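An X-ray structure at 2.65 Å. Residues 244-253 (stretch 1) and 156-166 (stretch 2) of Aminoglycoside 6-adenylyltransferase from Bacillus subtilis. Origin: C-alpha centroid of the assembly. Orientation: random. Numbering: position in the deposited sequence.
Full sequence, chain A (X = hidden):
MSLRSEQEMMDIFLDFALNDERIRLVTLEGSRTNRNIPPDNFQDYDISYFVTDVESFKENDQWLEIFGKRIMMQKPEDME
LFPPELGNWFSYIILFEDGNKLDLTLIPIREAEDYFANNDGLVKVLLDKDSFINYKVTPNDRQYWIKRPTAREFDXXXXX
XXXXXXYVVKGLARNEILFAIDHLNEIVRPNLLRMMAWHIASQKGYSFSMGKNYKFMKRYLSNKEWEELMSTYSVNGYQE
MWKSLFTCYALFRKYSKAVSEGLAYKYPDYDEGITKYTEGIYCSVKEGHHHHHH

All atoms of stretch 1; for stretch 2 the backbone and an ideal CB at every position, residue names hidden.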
# COMPACT_ATOMS: atom_id res chain seq x y z
N SER A 244 10.64 20.54 -5.75
CA SER A 244 10.16 19.23 -5.33
C SER A 244 9.86 19.24 -3.83
O SER A 244 8.83 18.75 -3.40
CB SER A 244 11.21 18.16 -5.62
OG SER A 244 11.28 17.87 -7.01
N LEU A 245 10.78 19.80 -3.05
CA LEU A 245 10.63 19.86 -1.59
C LEU A 245 9.44 20.69 -1.15
O LEU A 245 8.67 20.26 -0.29
CB LEU A 245 11.90 20.44 -0.95
CG LEU A 245 11.82 20.56 0.57
CD1 LEU A 245 11.80 19.18 1.21
CD2 LEU A 245 13.02 21.36 1.06
N PHE A 246 9.32 21.88 -1.71
CA PHE A 246 8.19 22.72 -1.34
C PHE A 246 6.89 22.06 -1.75
O PHE A 246 5.88 22.24 -1.08
CB PHE A 246 8.30 24.11 -1.97
CG PHE A 246 9.46 24.92 -1.47
CD1 PHE A 246 9.94 24.77 -0.14
CD2 PHE A 246 10.05 25.88 -2.30
CE1 PHE A 246 11.01 25.59 0.34
CE2 PHE A 246 11.11 26.71 -1.84
CZ PHE A 246 11.59 26.56 -0.52
N THR A 247 6.93 21.31 -2.84
CA THR A 247 5.73 20.61 -3.32
C THR A 247 5.32 19.56 -2.27
O THR A 247 4.14 19.43 -1.97
CB THR A 247 5.99 19.98 -4.72
OG1 THR A 247 6.18 21.04 -5.66
CG2 THR A 247 4.80 19.11 -5.18
N CYS A 248 6.30 18.85 -1.71
CA CYS A 248 6.02 17.87 -0.66
C CYS A 248 5.43 18.61 0.55
O CYS A 248 4.54 18.10 1.23
CB CYS A 248 7.30 17.15 -0.25
SG CYS A 248 7.98 16.10 -1.56
N TYR A 249 5.94 19.81 0.81
CA TYR A 249 5.45 20.64 1.91
C TYR A 249 3.96 20.88 1.75
O TYR A 249 3.16 20.58 2.64
CB TYR A 249 6.16 22.01 1.93
CG TYR A 249 7.49 22.03 2.64
CD1 TYR A 249 8.22 20.82 2.85
CD2 TYR A 249 8.04 23.24 3.13
CE1 TYR A 249 9.45 20.83 3.52
CE2 TYR A 249 9.29 23.26 3.83
CZ TYR A 249 9.99 22.04 4.01
OH TYR A 249 11.20 22.01 4.69
N ALA A 250 3.61 21.44 0.59
CA ALA A 250 2.24 21.77 0.25
C ALA A 250 1.33 20.56 0.41
O ALA A 250 0.26 20.65 1.01
CB ALA A 250 2.18 22.28 -1.17
N LEU A 251 1.76 19.42 -0.12
CA LEU A 251 0.96 18.21 -0.03
C LEU A 251 0.90 17.62 1.36
O LEU A 251 -0.11 17.03 1.73
CB LEU A 251 1.47 17.18 -1.02
CG LEU A 251 1.09 17.51 -2.46
CD1 LEU A 251 1.79 16.57 -3.41
CD2 LEU A 251 -0.43 17.41 -2.63
N PHE A 252 1.96 17.77 2.14
CA PHE A 252 1.96 17.20 3.48
C PHE A 252 1.02 17.95 4.39
O PHE A 252 0.40 17.36 5.27
CB PHE A 252 3.35 17.20 4.12
CG PHE A 252 3.49 16.19 5.22
CD1 PHE A 252 3.55 14.83 4.91
CD2 PHE A 252 3.53 16.59 6.57
CE1 PHE A 252 3.65 13.84 5.94
CE2 PHE A 252 3.62 15.62 7.63
CZ PHE A 252 3.69 14.24 7.31
N ARG A 253 0.94 19.27 4.20
CA ARG A 253 0.06 20.09 5.02
C ARG A 253 -1.34 19.59 4.74
O ARG A 253 -2.10 19.25 5.64
CB ARG A 253 0.16 21.57 4.65
CG ARG A 253 1.50 22.20 5.00
CD ARG A 253 1.64 23.63 4.46
NE ARG A 253 3.00 24.13 4.69
CZ ARG A 253 3.82 24.55 3.73
NH1 ARG A 253 3.45 24.53 2.46
NH2 ARG A 253 5.05 24.98 4.04
N UNK A 156 4.29 11.17 15.05
CA UNK A 156 5.57 10.67 14.61
C UNK A 156 5.80 10.92 13.11
O UNK A 156 6.86 11.40 12.72
CB UNK A 156 5.67 9.18 14.92
N UNK A 157 4.81 10.63 12.28
CA UNK A 157 4.97 10.85 10.85
C UNK A 157 5.28 12.30 10.52
O UNK A 157 6.08 12.59 9.63
CB UNK A 157 3.71 10.41 10.11
N UNK A 158 4.65 13.23 11.25
CA UNK A 158 4.88 14.64 11.01
C UNK A 158 6.26 15.04 11.52
O UNK A 158 6.97 15.82 10.88
CB UNK A 158 3.79 15.48 11.68
N UNK A 159 6.65 14.48 12.66
CA UNK A 159 7.94 14.79 13.26
C UNK A 159 9.05 14.40 12.29
O UNK A 159 9.88 15.23 11.93
CB UNK A 159 8.11 14.07 14.60
N UNK A 160 9.02 13.16 11.82
CA UNK A 160 10.02 12.66 10.89
C UNK A 160 10.02 13.44 9.59
O UNK A 160 11.08 13.81 9.07
CB UNK A 160 9.78 11.18 10.61
N UNK A 161 8.83 13.67 9.05
CA UNK A 161 8.69 14.41 7.80
C UNK A 161 9.43 15.74 7.86
O UNK A 161 10.36 15.98 7.10
CB UNK A 161 7.21 14.65 7.48
N UNK A 162 9.00 16.61 8.76
CA UNK A 162 9.61 17.92 8.87
C UNK A 162 11.06 17.91 9.32
O UNK A 162 11.86 18.74 8.85
CB UNK A 162 8.79 18.77 9.84
N UNK A 163 11.42 17.00 10.22
CA UNK A 163 12.80 16.96 10.68
C UNK A 163 13.76 16.59 9.57
O UNK A 163 14.70 17.33 9.30
CB UNK A 163 12.94 15.97 11.84
N UNK A 164 13.54 15.45 8.94
CA UNK A 164 14.43 15.00 7.89
C UNK A 164 14.38 16.02 6.76
O UNK A 164 15.32 16.17 5.97
CB UNK A 164 14.05 13.60 7.40
N UNK A 165 13.26 16.73 6.70
CA UNK A 165 13.07 17.73 5.68
C UNK A 165 14.15 18.81 5.75
O UNK A 165 14.58 19.34 4.71
CB UNK A 165 11.68 18.36 5.81
N UNK A 166 14.59 19.14 6.97
CA UNK A 166 15.63 20.16 7.15
C UNK A 166 16.98 19.70 6.61
O UNK A 166 17.86 20.51 6.31
CB UNK A 166 15.76 20.52 8.63

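The two helices run nearly antiparallel, at 163°, with axes 11.8 Å apart at closest approach.

Position 156 has helical angles and nothing of stretch 1 within 5.5 Å of its ideal CB; a polar residue would serve, and it is Asp 156.

At 157 CA-to-CB points sideways, and the ideal CB lies 4.7 Å from Phe 252 CZ. Something small or medium, apolar or sulfur-bearing, suits the rim of that ring. Cys 157 places SG 3.9 Å from Phe 252 CZ, at the ring edge.

Position 158 also points sideways, with its ideal CB 4.1 Å from Phe 252 CE2. The ring comes close to the backbone here, so Ala, Ser, Cys or Val are reasonable candidates. The residue is Cys 158; its CA, at the ring edge, and its SG each lie 3.7 Å from Phe 252 CE2.

Position 159 points away and 160 sideways, both beyond reach of stretch 1. Polar residues fit, and Asn 159 and Glu 160 are found, the glutamate's end leading away.

Position 161 points toward stretch 1, its ideal CB 3.5 Å from Phe 252 CZ. Beyond it lies space bordered by Phe 252, Cys 248 and Tyr 249, with no charge to answer; Leu, Met or a flat aromatic could fill it. Phe 161, with chi1 t, stacks face to face on Phe 252, centroids 3.7 Å apart and planes at 4°. Each CB also lies over the other's ring.

At 162 the bond points sideways and the ideal CB touches nothing, so only a long side chain can come back to the face of Tyr 249. Met, Leu or a large aromatic could do so. Trp 162, chi1 m, turns its edge to that face, CZ3 being 3.8 Å from Tyr 249 CD2. It also closes the hole around Phe 252, shared with 157, 158 and 161.

Positions 163 and 164 are out of reach of stretch 1, which sets no preference; any helix-compatible residue would do as far as this contact goes. They are Met 163, present as selenomethionine, and Val 164.

Position 165 points toward stretch 1, its ideal CB 3.9 Å from Tyr 249 OH and 4.7 Å from Leu 245 CD1. In this tight spot Ser, or perhaps Thr, could meet the hydroxyl; Ala would fit without answering it. Ser 165 OG hydrogen-bonds Tyr 249 OH at 2.8 Å, although crowding makes the placement of OG less sure.

Position 166 points away, and stretch 1 offers it nothing, so polar or apolar residues would serve. It is Thr 166, whose OG1 donates a hydrogen bond to Met 163 O at 2.7 Å.

Stretch 2 156-166: DCCNEFWMVST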
# COMPACT_ATOMS: atom_id res chain seq x y z
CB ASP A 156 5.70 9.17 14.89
CG ASP A 156 5.82 8.85 16.37
OD1 ASP A 156 6.24 9.72 17.16
OD2 ASP A 156 5.51 7.70 16.74
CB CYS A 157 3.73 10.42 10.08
SG CYS A 157 3.97 10.47 8.28
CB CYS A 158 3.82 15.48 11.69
SG CYS A 158 2.16 15.23 11.05
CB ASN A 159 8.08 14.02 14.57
CG ASN A 159 9.22 14.53 15.43
OD1 ASN A 159 9.01 15.27 16.40
ND2 ASN A 159 10.43 14.15 15.07
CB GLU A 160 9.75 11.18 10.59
CG GLU A 160 10.77 10.51 9.66
CD GLU A 160 12.15 10.33 10.29
OE1 GLU A 160 13.00 9.67 9.66
OE2 GLU A 160 12.38 10.84 11.41
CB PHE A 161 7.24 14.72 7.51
CG PHE A 161 7.03 15.50 6.24
CD1 PHE A 161 7.05 14.85 5.01
CD2 PHE A 161 6.87 16.90 6.28
CE1 PHE A 161 6.91 15.56 3.80
CE2 PHE A 161 6.73 17.64 5.07
CZ PHE A 161 6.75 16.95 3.82
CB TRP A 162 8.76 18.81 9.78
CG TRP A 162 7.40 19.02 9.21
CD1 TRP A 162 6.25 18.35 9.55
CD2 TRP A 162 7.03 19.92 8.17
NE1 TRP A 162 5.20 18.77 8.78
CE2 TRP A 162 5.64 19.74 7.92
CE3 TRP A 162 7.74 20.88 7.41
CZ2 TRP A 162 4.92 20.47 6.94
CZ3 TRP A 162 7.03 21.62 6.41
CH2 TRP A 162 5.62 21.40 6.19
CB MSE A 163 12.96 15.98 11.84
CG MSE A 163 14.38 15.94 12.44
SE MSE A 163 15.04 17.66 13.17
CE MSE A 163 14.50 17.50 15.04
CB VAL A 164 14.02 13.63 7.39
CG1 VAL A 164 14.87 13.22 6.21
CG2 VAL A 164 14.16 12.63 8.54
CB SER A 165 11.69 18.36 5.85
OG SER A 165 11.44 19.26 4.80
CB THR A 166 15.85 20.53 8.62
OG1 THR A 166 16.39 19.41 9.31
CG2 THR A 166 14.56 20.98 9.26
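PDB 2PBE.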